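Inosine-uridine nucleoside N-ribohydrolase (Xanthomonas oryzae pv. oryzae, PDB 4P5F) is a type III effector that binds calcium and adenosine diphosphate ribose and probably hydrolyses N-glycosyl compounds. Local coordinates at residues P40-T45 against L316-T321; L167-V172 against Q215-P220; A173-M178 against I219-L224. All coordinates share one frame; numbering follows the deposited sequence.

In the fold
Interaction 1 is buried at the centre of the chain, where two helix starts meet at a calcium ion. Its chemistry is carboxylate, metal and water, with a little apolar contact behind. Interactions 2 and 3 are partly buried. They join the same two helix-strand units, first at the helix ends, then along the strands, and share Ile219 and Pro220. Interaction 2 is the more peripheral: its centre is about 21 Å from the centre of the chain. It pairs one bond from an exposed arginine with aliphatic contact. Interaction 3 is the parallel strand pairing that follows, held by backbone hydrogen bonds. Its Met178 end touches Asp318 and Thr321 of interaction 1. Interactions 1 and 2 do not touch.

Interaction 1 (P40-T45 against L316-T321); sequences PDDVVT and LYDPLT. With CA (calcium ion), chain C.
Asp318 N donates to Asp41 OD2 at 2.7 Å. The N-H comes from above the carboxylate plane, 54° out of it. The same OD2 lies at the edge of the Tyr317 ring. Asp41 does not bind the metal; it meets the first turn of helix 317-325.

Asp318 OD2 binds the calcium ion at 2.5 Å, and Asp42 holds the same ion from the other segment. Asp42 CB points away from 316-321, but CG, anti to the carbonyl carbon (chi1 -62°), brings the carboxylate round to the calcium. Asp42 uses both oxygens, unequally: OD1 lies 2.4 Å from the metal and OD2 2.9 Å. The two carboxylate planes are turned 79° apart. Three waters also bind the metal, and one of them donates a hydrogen bond to Asp318 OD1. Asp35 and Ile151 complete the site, while Thr34 hydrogen-bonds Asp42 OD2.

Thr45 OG1 donates back to Asp41 O at 2.9 Å and rests against Asp318 CB. Away from the metal, Val44 CG1 packs on Pro319 CG at 3.6 Å, the two side chains crossing at about a right angle.

Asp42 OD1 and Asp318 OD2 are only 3.1 Å apart. The calcium ion they share probably offsets their repulsion, while Asp41, from the second shell, holds the backbone of the ligand Asp318.

Interaction 2 (L167-V172 against Q215-P220); sequences LVREKV and QQLGIP
Arg169 sends CG anti to its own backbone nitrogen (chi1 -176°), and a bend at chi2 then carries the guanidinium across to the end of helix 204-217. There NH1 donates to Leu217 O at 2.8 Å. The N-H...O angle is 144°, so the bond is moderately bent. The acceptor lies at the guanidinium edge, near its plane. Relative to the carbonyl plane, NH1 stands above it, 48° out. The aliphatic part of the arginine also follows this carbonyl, with CD 3.6 Å from Leu217 O.

Ile219 makes the apolar half of the contact. Its CG1 is anti to the carbonyl carbon, and CD1 reaches the last turn of helix 155-171. CD1 sits 3.2 Å from Val168 O and 3.7 Å from Arg169 CA. It also meets Val168 CG1 at 3.8 Å, the two side chains crossing at about a right angle. The other branch, CG2, faces Val172 CG1 at 4.1 Å. Ile219 thus touches both the last turn of helix 155-171 and Val172, which begins the following strand. Val168 and Val172 are backed by Leu139 of helix 133-141.

Gly218 ends helix 204-217 in a Schellman motif, with positive phi and two bonds back into the last turn, one of them Gly218 N to Gln215 O. The chain then turns toward strand 221-224. The contact lies away from the calcium site. It joins two neighbouring helix-to-strand turns, an arrangement typical of the alpha/beta layering of a Rossmann-like fold.

Interaction 3 (A173-M178 against I219-L224); sequences ASITIM and IPLRIL
Ile175 and Ile177 use both their N-H and C=O groups on strand 221-224, giving four regular bonds of a parallel ladder. Ile175 N donates to Pro220 O at 3.0 Å, and Ile175 O accepts from Arg222 N at 2.9 Å. Two residues on, Ile177 N donates to Arg222 O, and Ile177 O accepts from Leu224 N, both at 2.8 Å. Arg222 therefore has both backbone groups satisfied by strand 172-178. The strands run 15° from exactly parallel. Longer CA-H...O contacts accompany the ladder, such as Thr176 CA to Arg222 O.

The backbone of Thr176 is paired on the other edge, with Met148 and Val150 of strand 146-150. Met178 also bonds to Val150, and its carbonyl oxygen accepts from Asn199.

On one face Ile175, Ile177, Leu221 and Ile223 form an aliphatic row. Ile177 CD1 meets Leu221 CD2 at 3.7 Å and Ile223 CD1 at 3.8 Å. Ile177 and Ile223 lie side by side, pointing the same way. Ile219 extends the row, its CG2 lying 3.9 Å from Ile175 CG1.

The other face carries Thr176, Met178, Arg222 and Leu224. Thr176 CG2 lies beside Arg222 CB. The Arg222 chain bends at chi3 (-72°) and leads its guanidinium away, to a salt bridge with Glu348 and a hydrogen bond to Ala324 O. Met178 bends at chi2 and chi3, which brings CE to 3.2 Å from Leu224 O.

Helices 155-171 and 204-217 pack on the isoleucine face. Helix 317-325 lies against the Thr176 and Met178 face, where Met178 touches the calcium ligand Asp318. Within the mixed sheet, strand 146-150 flanks 172-178 and strand 347-350 follows 221-224, so the pair lies between these helix layers.

Interaction 1 (P40-T45 against L316-T321)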
loop_
_atom_site.group_PDB
_atom_site.type_symbol
_atom_site.label_atom_id
_atom_site.label_comp_id
_atom_site.label_asym_id
_atom_site.label_seq_id
_atom_site.Cartn_x
_atom_site.Cartn_y
_atom_site.Cartn_z
ATOM N N PRO A 40 -8.970 -1.247 -3.893
ATOM C CA PRO A 40 -9.026 -0.027 -3.064
ATOM C C PRO A 40 -7.733 0.314 -2.317
ATOM O O PRO A 40 -7.550 1.462 -1.917
ATOM C CB PRO A 40 -10.104 -0.357 -2.016
ATOM C CG PRO A 40 -10.864 -1.519 -2.573
ATOM C CD PRO A 40 -9.873 -2.293 -3.374
ATOM N N ASP A 41 -6.865 -0.676 -2.141
ATOM C CA ASP A 41 -5.768 -0.616 -1.170
ATOM C C ASP A 41 -4.904 0.652 -1.196
ATOM O O ASP A 41 -4.746 1.314 -0.175
ATOM C CB ASP A 41 -4.883 -1.867 -1.306
ATOM C CG ASP A 41 -4.678 -2.565 0.025
ATOM O OD1 ASP A 41 -5.460 -2.284 0.959
ATOM O OD2 ASP A 41 -3.739 -3.372 0.150
ATOM N N ASP A 42 -4.364 0.982 -2.367
ATOM C CA ASP A 42 -3.463 2.125 -2.513
ATOM C C ASP A 42 -4.141 3.458 -2.194
ATOM O O ASP A 42 -3.521 4.346 -1.616
ATOM C CB ASP A 42 -2.849 2.183 -3.927
ATOM C CG ASP A 42 -2.012 0.966 -4.248
ATOM O OD1 ASP A 42 -2.607 -0.113 -4.467
ATOM O OD2 ASP A 42 -0.756 1.075 -4.267
ATOM N N VAL A 43 -5.396 3.622 -2.597
ATOM C CA VAL A 43 -6.056 4.899 -2.355
ATOM C C VAL A 43 -6.441 5.019 -0.880
ATOM O O VAL A 43 -6.442 6.120 -0.331
ATOM C CB VAL A 43 -7.221 5.131 -3.324
ATOM C CG1 VAL A 43 -8.027 6.372 -2.951
ATOM C CG2 VAL A 43 -6.675 5.271 -4.721
ATOM N N VAL A 44 -6.702 3.888 -0.216
ATOM C CA VAL A 44 -6.945 3.938 1.234
ATOM C C VAL A 44 -5.691 4.444 1.932
ATOM O O VAL A 44 -5.776 5.246 2.861
ATOM C CB VAL A 44 -7.381 2.582 1.850
ATOM C CG1 VAL A 44 -7.601 2.738 3.350
ATOM C CG2 VAL A 44 -8.651 2.077 1.188
ATOM N N THR A 45 -4.532 3.994 1.443
ATOM C CA THR A 45 -3.237 4.410 1.957
ATOM C C THR A 45 -2.992 5.907 1.772
ATOM O O THR A 45 -2.516 6.566 2.701
ATOM C CB THR A 45 -2.092 3.623 1.296
ATOM O OG1 THR A 45 -2.407 2.225 1.321
ATOM C CG2 THR A 45 -0.787 3.856 2.028
ATOM N N LEU A 316 -6.849 -4.758 4.398
ATOM C CA LEU A 316 -6.192 -3.503 4.046
ATOM C C LEU A 316 -4.669 -3.646 4.107
ATOM O O LEU A 316 -4.026 -3.137 5.027
ATOM C CB LEU A 316 -6.665 -2.377 4.975
ATOM C CG LEU A 316 -8.126 -1.953 4.797
ATOM C CD1 LEU A 316 -8.459 -0.789 5.704
ATOM C CD2 LEU A 316 -8.404 -1.607 3.342
ATOM N N TYR A 317 -4.094 -4.336 3.127
ATOM C CA TYR A 317 -2.654 -4.640 3.150
ATOM C C TYR A 317 -1.765 -3.399 3.087
ATOM O O TYR A 317 -0.827 -3.255 3.854
ATOM C CB TYR A 317 -2.272 -5.548 1.993
ATOM C CG TYR A 317 -3.218 -6.697 1.778
ATOM C CD1 TYR A 317 -4.302 -6.587 0.916
ATOM C CD2 TYR A 317 -3.014 -7.901 2.433
ATOM C CE1 TYR A 317 -5.165 -7.668 0.723
ATOM C CE2 TYR A 317 -3.854 -8.961 2.258
ATOM C CZ TYR A 317 -4.927 -8.853 1.412
ATOM O OH TYR A 317 -5.744 -9.956 1.274
ATOM N N ASP A 318 -2.052 -2.521 2.138
ATOM C CA ASP A 318 -1.205 -1.361 1.908
ATOM C C ASP A 318 -1.280 -0.336 3.050
ATOM O O ASP A 318 -0.256 0.209 3.442
ATOM C CB ASP A 318 -1.519 -0.713 0.550
ATOM C CG ASP A 318 -1.152 -1.600 -0.630
ATOM O OD1 ASP A 318 -0.498 -2.663 -0.439
ATOM O OD2 ASP A 318 -1.512 -1.215 -1.762
ATOM N N PRO A 319 -2.489 -0.054 3.576
ATOM C CA PRO A 319 -2.541 0.870 4.717
ATOM C C PRO A 319 -1.754 0.383 5.943
ATOM O O PRO A 319 -1.066 1.176 6.602
ATOM C CB PRO A 319 -4.040 0.934 5.033
ATOM C CG PRO A 319 -4.689 0.704 3.739
ATOM C CD PRO A 319 -3.843 -0.323 3.047
ATOM N N LEU A 320 -1.848 -0.909 6.241
ATOM C CA LEU A 320 -1.112 -1.492 7.362
ATOM C C LEU A 320 0.386 -1.402 7.148
ATOM O O LEU A 320 1.143 -1.206 8.101
ATOM C CB LEU A 320 -1.510 -2.951 7.562
ATOM C CG LEU A 320 -2.862 -3.135 8.240
ATOM C CD1 LEU A 320 -3.312 -4.578 8.104
ATOM C CD2 LEU A 320 -2.787 -2.733 9.705
ATOM N N THR A 321 0.802 -1.552 5.888
ATOM C CA THR A 321 2.199 -1.379 5.493
ATOM C C THR A 321 2.716 0.027 5.805
ATOM O O THR A 321 3.813 0.174 6.347
ATOM C CB THR A 321 2.428 -1.654 3.986
ATOM O OG1 THR A 321 2.016 -2.986 3.653
ATOM C CG2 THR A 321 3.909 -1.493 3.648
HETATM CA CA CA C . -0.944 -1.789 -4.081
HETATM O O HOH W 1 -0.271 -4.183 -2.600
HETATM O O HOH W 2 -3.073 -3.138 -3.831
HETATM O O HOH W 3 -0.457 -3.840 -5.514
#

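Interaction 2 (L167-V172 against Q215-P220)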
loop_
_atom_site.group_PDB
_atom_site.type_symbol
_atom_site.label_atom_id
_atom_site.label_comp_id
_atom_site.label_asym_id
_atom_site.label_seq_id
_atom_site.Cartn_x
_atom_site.Cartn_y
_atom_site.Cartn_z
ATOM N N LEU A 167 23.524 7.389 -2.430
ATOM C CA LEU A 167 22.630 8.237 -1.664
ATOM C C LEU A 167 21.738 7.418 -0.740
ATOM O O LEU A 167 21.542 7.799 0.409
ATOM C CB LEU A 167 21.781 9.125 -2.583
ATOM C CG LEU A 167 22.561 10.058 -3.515
ATOM C CD1 LEU A 167 21.622 10.882 -4.371
ATOM C CD2 LEU A 167 23.487 10.968 -2.712
ATOM N N VAL A 168 21.210 6.294 -1.230
ATOM C CA VAL A 168 20.239 5.522 -0.447
ATOM C C VAL A 168 20.871 5.020 0.845
ATOM O O VAL A 168 20.269 5.075 1.920
ATOM C CB VAL A 168 19.639 4.340 -1.251
ATOM C CG1 VAL A 168 18.651 3.567 -0.391
ATOM C CG2 VAL A 168 18.930 4.854 -2.481
ATOM N N ARG A 169 22.108 4.558 0.726
ATOM C CA ARG A 169 22.872 4.116 1.878
ATOM C C ARG A 169 22.861 5.162 2.996
ATOM O O ARG A 169 22.636 4.833 4.158
ATOM C CB ARG A 169 24.305 3.779 1.452
ATOM C CG ARG A 169 25.155 3.223 2.573
ATOM C CD ARG A 169 26.202 2.256 2.057
ATOM N NE ARG A 169 27.318 2.147 2.991
ATOM C CZ ARG A 169 27.295 1.443 4.124
ATOM N NH1 ARG A 169 26.198 0.774 4.476
ATOM N NH2 ARG A 169 28.370 1.409 4.909
ATOM N N GLU A 170 23.051 6.427 2.634
ATOM C CA GLU A 170 23.218 7.483 3.628
ATOM C C GLU A 170 21.917 8.202 3.989
ATOM O O GLU A 170 21.792 8.756 5.084
ATOM C CB GLU A 170 24.278 8.489 3.155
ATOM C CG GLU A 170 25.500 7.833 2.475
ATOM C CD GLU A 170 26.836 8.161 3.152
ATOM O OE1 GLU A 170 26.837 8.591 4.326
ATOM O OE2 GLU A 170 27.894 7.988 2.502
ATOM N N LYS A 171 20.943 8.163 3.084
ATOM C CA LYS A 171 19.771 9.026 3.195
ATOM C C LYS A 171 18.425 8.311 3.352
ATOM O O LYS A 171 17.389 8.954 3.471
ATOM C CB LYS A 171 19.718 9.978 2.003
ATOM C CG LYS A 171 20.815 11.035 2.018
ATOM C CD LYS A 171 20.711 11.906 3.264
ATOM C CE LYS A 171 21.549 13.155 3.113
ATOM N NZ LYS A 171 21.222 13.878 1.849
ATOM N N VAL A 172 18.427 6.986 3.369
ATOM C CA VAL A 172 17.167 6.276 3.576
ATOM C C VAL A 172 17.199 5.528 4.901
ATOM O O VAL A 172 18.117 4.763 5.154
ATOM C CB VAL A 172 16.842 5.357 2.377
ATOM C CG1 VAL A 172 15.640 4.448 2.661
ATOM C CG2 VAL A 172 16.600 6.223 1.119
ATOM N N GLN A 215 19.863 -5.154 1.472
ATOM C CA GLN A 215 20.665 -5.832 2.486
ATOM C C GLN A 215 22.161 -5.604 2.257
ATOM O O GLN A 215 22.898 -5.361 3.204
ATOM C CB GLN A 215 20.334 -7.334 2.547
ATOM C CG GLN A 215 18.982 -7.630 3.190
ATOM C CD GLN A 215 18.471 -9.028 2.886
ATOM O OE1 GLN A 215 18.751 -9.965 3.616
ATOM N NE2 GLN A 215 17.709 -9.167 1.807
ATOM N N GLN A 216 22.603 -5.674 1.003
ATOM C CA GLN A 216 23.999 -5.358 0.685
ATOM C C GLN A 216 24.391 -3.939 1.120
ATOM O O GLN A 216 25.490 -3.726 1.611
ATOM C CB GLN A 216 24.283 -5.579 -0.801
ATOM C CG GLN A 216 24.059 -7.022 -1.234
ATOM C CD GLN A 216 24.359 -7.238 -2.694
ATOM O OE1 GLN A 216 24.198 -6.333 -3.519
ATOM N NE2 GLN A 216 24.820 -8.432 -3.026
ATOM N N LEU A 217 23.475 -2.987 0.978
ATOM C CA LEU A 217 23.738 -1.593 1.363
ATOM C C LEU A 217 23.532 -1.296 2.859
ATOM O O LEU A 217 23.839 -0.194 3.331
ATOM C CB LEU A 217 22.876 -0.636 0.528
ATOM C CG LEU A 217 23.174 -0.573 -0.971
ATOM C CD1 LEU A 217 22.273 0.452 -1.642
ATOM C CD2 LEU A 217 24.652 -0.255 -1.220
ATOM N N GLY A 218 23.005 -2.267 3.599
ATOM C CA GLY A 218 22.756 -2.072 5.017
ATOM C C GLY A 218 21.519 -1.231 5.313
ATOM O O GLY A 218 21.426 -0.609 6.364
ATOM N N ILE A 219 20.567 -1.189 4.386
ATOM C CA ILE A 219 19.312 -0.470 4.634
ATOM C C ILE A 219 18.315 -1.422 5.276
ATOM O O ILE A 219 17.990 -2.442 4.668
ATOM C CB ILE A 219 18.647 -0.003 3.334
ATOM C CG1 ILE A 219 19.649 0.666 2.392
ATOM C CG2 ILE A 219 17.501 0.931 3.659
ATOM C CD1 ILE A 219 20.035 2.031 2.852
ATOM N N PRO A 220 17.821 -1.098 6.487
ATOM C CA PRO A 220 16.824 -1.955 7.151
ATOM C C PRO A 220 15.589 -2.170 6.289
ATOM O O PRO A 220 15.037 -1.194 5.744
ATOM C CB PRO A 220 16.451 -1.149 8.392
ATOM C CG PRO A 220 17.706 -0.357 8.683
ATOM C CD PRO A 220 18.168 0.067 7.323
#

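Interaction 3 (A173-M178 against I219-L224)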
loop_
_atom_site.group_PDB
_atom_site.type_symbol
_atom_site.label_atom_id
_atom_site.label_comp_id
_atom_site.label_asym_id
_atom_site.label_seq_id
_atom_site.Cartn_x
_atom_site.Cartn_y
_atom_site.Cartn_z
ATOM N N ALA A 173 16.204 5.775 5.746
ATOM C CA ALA A 173 16.145 5.158 7.074
ATOM C C ALA A 173 15.678 3.703 7.012
ATOM O O ALA A 173 16.121 2.856 7.799
ATOM C CB ALA A 173 15.217 5.955 7.981
ATOM N N SER A 174 14.774 3.416 6.078
ATOM C CA SER A 174 14.217 2.078 5.969
ATOM C C SER A 174 13.430 1.936 4.690
ATOM O O SER A 174 12.998 2.919 4.098
ATOM C CB SER A 174 13.287 1.790 7.155
ATOM O OG SER A 174 12.176 2.671 7.137
ATOM N N ILE A 175 13.267 0.690 4.274
ATOM C CA ILE A 175 12.407 0.320 3.170
ATOM C C ILE A 175 11.371 -0.636 3.742
ATOM O O ILE A 175 11.711 -1.729 4.222
ATOM C CB ILE A 175 13.213 -0.370 2.047
ATOM C CG1 ILE A 175 14.256 0.605 1.478
ATOM C CG2 ILE A 175 12.287 -0.858 0.934
ATOM C CD1 ILE A 175 15.258 -0.028 0.560
ATOM N N THR A 176 10.114 -0.202 3.729
ATOM C CA THR A 176 9.002 -1.017 4.222
ATOM C C THR A 176 8.170 -1.440 3.012
ATOM O O THR A 176 7.823 -0.616 2.161
ATOM C CB THR A 176 8.136 -0.236 5.222
ATOM O OG1 THR A 176 8.976 0.395 6.198
ATOM C CG2 THR A 176 7.128 -1.140 5.924
ATOM N N ILE A 177 7.868 -2.726 2.938
ATOM C CA ILE A 177 7.362 -3.353 1.716
ATOM C C ILE A 177 6.149 -4.233 2.016
ATOM O O ILE A 177 6.176 -5.045 2.954
ATOM C CB ILE A 177 8.445 -4.294 1.104
ATOM C CG1 ILE A 177 9.726 -3.537 0.743
ATOM C CG2 ILE A 177 7.903 -5.064 -0.103
ATOM C CD1 ILE A 177 10.786 -4.415 0.119
ATOM N N MET A 178 5.090 -4.085 1.230
ATOM C CA MET A 178 3.983 -5.039 1.288
ATOM C C MET A 178 4.360 -6.133 0.311
ATOM O O MET A 178 4.220 -5.975 -0.898
ATOM C CB MET A 178 2.674 -4.365 0.883
ATOM C CG MET A 178 1.424 -5.101 1.329
ATOM S SD MET A 178 1.173 -6.602 0.387
ATOM C CE MET A 178 1.317 -7.871 1.664
ATOM N N ILE A 219 20.567 -1.189 4.386
ATOM C CA ILE A 219 19.312 -0.470 4.634
ATOM C C ILE A 219 18.315 -1.422 5.276
ATOM O O ILE A 219 17.990 -2.442 4.668
ATOM C CB ILE A 219 18.647 -0.003 3.334
ATOM C CG1 ILE A 219 19.649 0.666 2.392
ATOM C CG2 ILE A 219 17.501 0.931 3.659
ATOM C CD1 ILE A 219 20.035 2.031 2.852
ATOM N N PRO A 220 17.821 -1.098 6.487
ATOM C CA PRO A 220 16.824 -1.955 7.151
ATOM C C PRO A 220 15.589 -2.170 6.289
ATOM O O PRO A 220 15.037 -1.194 5.744
ATOM C CB PRO A 220 16.451 -1.149 8.392
ATOM C CG PRO A 220 17.706 -0.357 8.683
ATOM C CD PRO A 220 18.168 0.067 7.323
ATOM N N LEU A 221 15.190 -3.436 6.165
ATOM C CA LEU A 221 14.020 -3.866 5.399
ATOM C C LEU A 221 12.932 -4.342 6.347
ATOM O O LEU A 221 13.198 -5.138 7.252
ATOM C CB LEU A 221 14.371 -5.076 4.528
ATOM C CG LEU A 221 14.787 -5.070 3.058
ATOM C CD1 LEU A 221 14.822 -6.517 2.575
ATOM C CD2 LEU A 221 13.862 -4.229 2.178
ATOM N N ARG A 222 11.703 -3.905 6.124
ATOM C CA ARG A 222 10.571 -4.412 6.886
ATOM C C ARG A 222 9.509 -4.917 5.919
ATOM O O ARG A 222 8.942 -4.137 5.153
ATOM C CB ARG A 222 9.998 -3.334 7.807
ATOM C CG ARG A 222 8.904 -3.833 8.751
ATOM C CD ARG A 222 8.532 -2.769 9.788
ATOM N NE ARG A 222 9.595 -2.617 10.774
ATOM C CZ ARG A 222 9.614 -1.702 11.738
ATOM N NH1 ARG A 222 8.635 -0.814 11.858
ATOM N NH2 ARG A 222 10.632 -1.672 12.583
ATOM N N ILE A 223 9.267 -6.224 5.944
ATOM C CA ILE A 223 8.322 -6.861 5.029
ATOM C C ILE A 223 7.020 -7.210 5.754
ATOM O O ILE A 223 7.010 -8.022 6.678
ATOM C CB ILE A 223 8.902 -8.155 4.423
ATOM C CG1 ILE A 223 10.380 -7.984 4.056
ATOM C CG2 ILE A 223 8.050 -8.650 3.259
ATOM C CD1 ILE A 223 10.636 -6.952 3.002
ATOM N N LEU A 224 5.928 -6.585 5.334
ATOM C CA LEU A 224 4.606 -6.932 5.834
ATOM C C LEU A 224 3.951 -7.850 4.804
ATOM O O LEU A 224 3.891 -7.526 3.610
ATOM C CB LEU A 224 3.757 -5.681 6.107
ATOM C CG LEU A 224 2.387 -5.905 6.768
ATOM C CD1 LEU A 224 2.090 -4.821 7.773
ATOM C CD2 LEU A 224 1.253 -6.008 5.735
#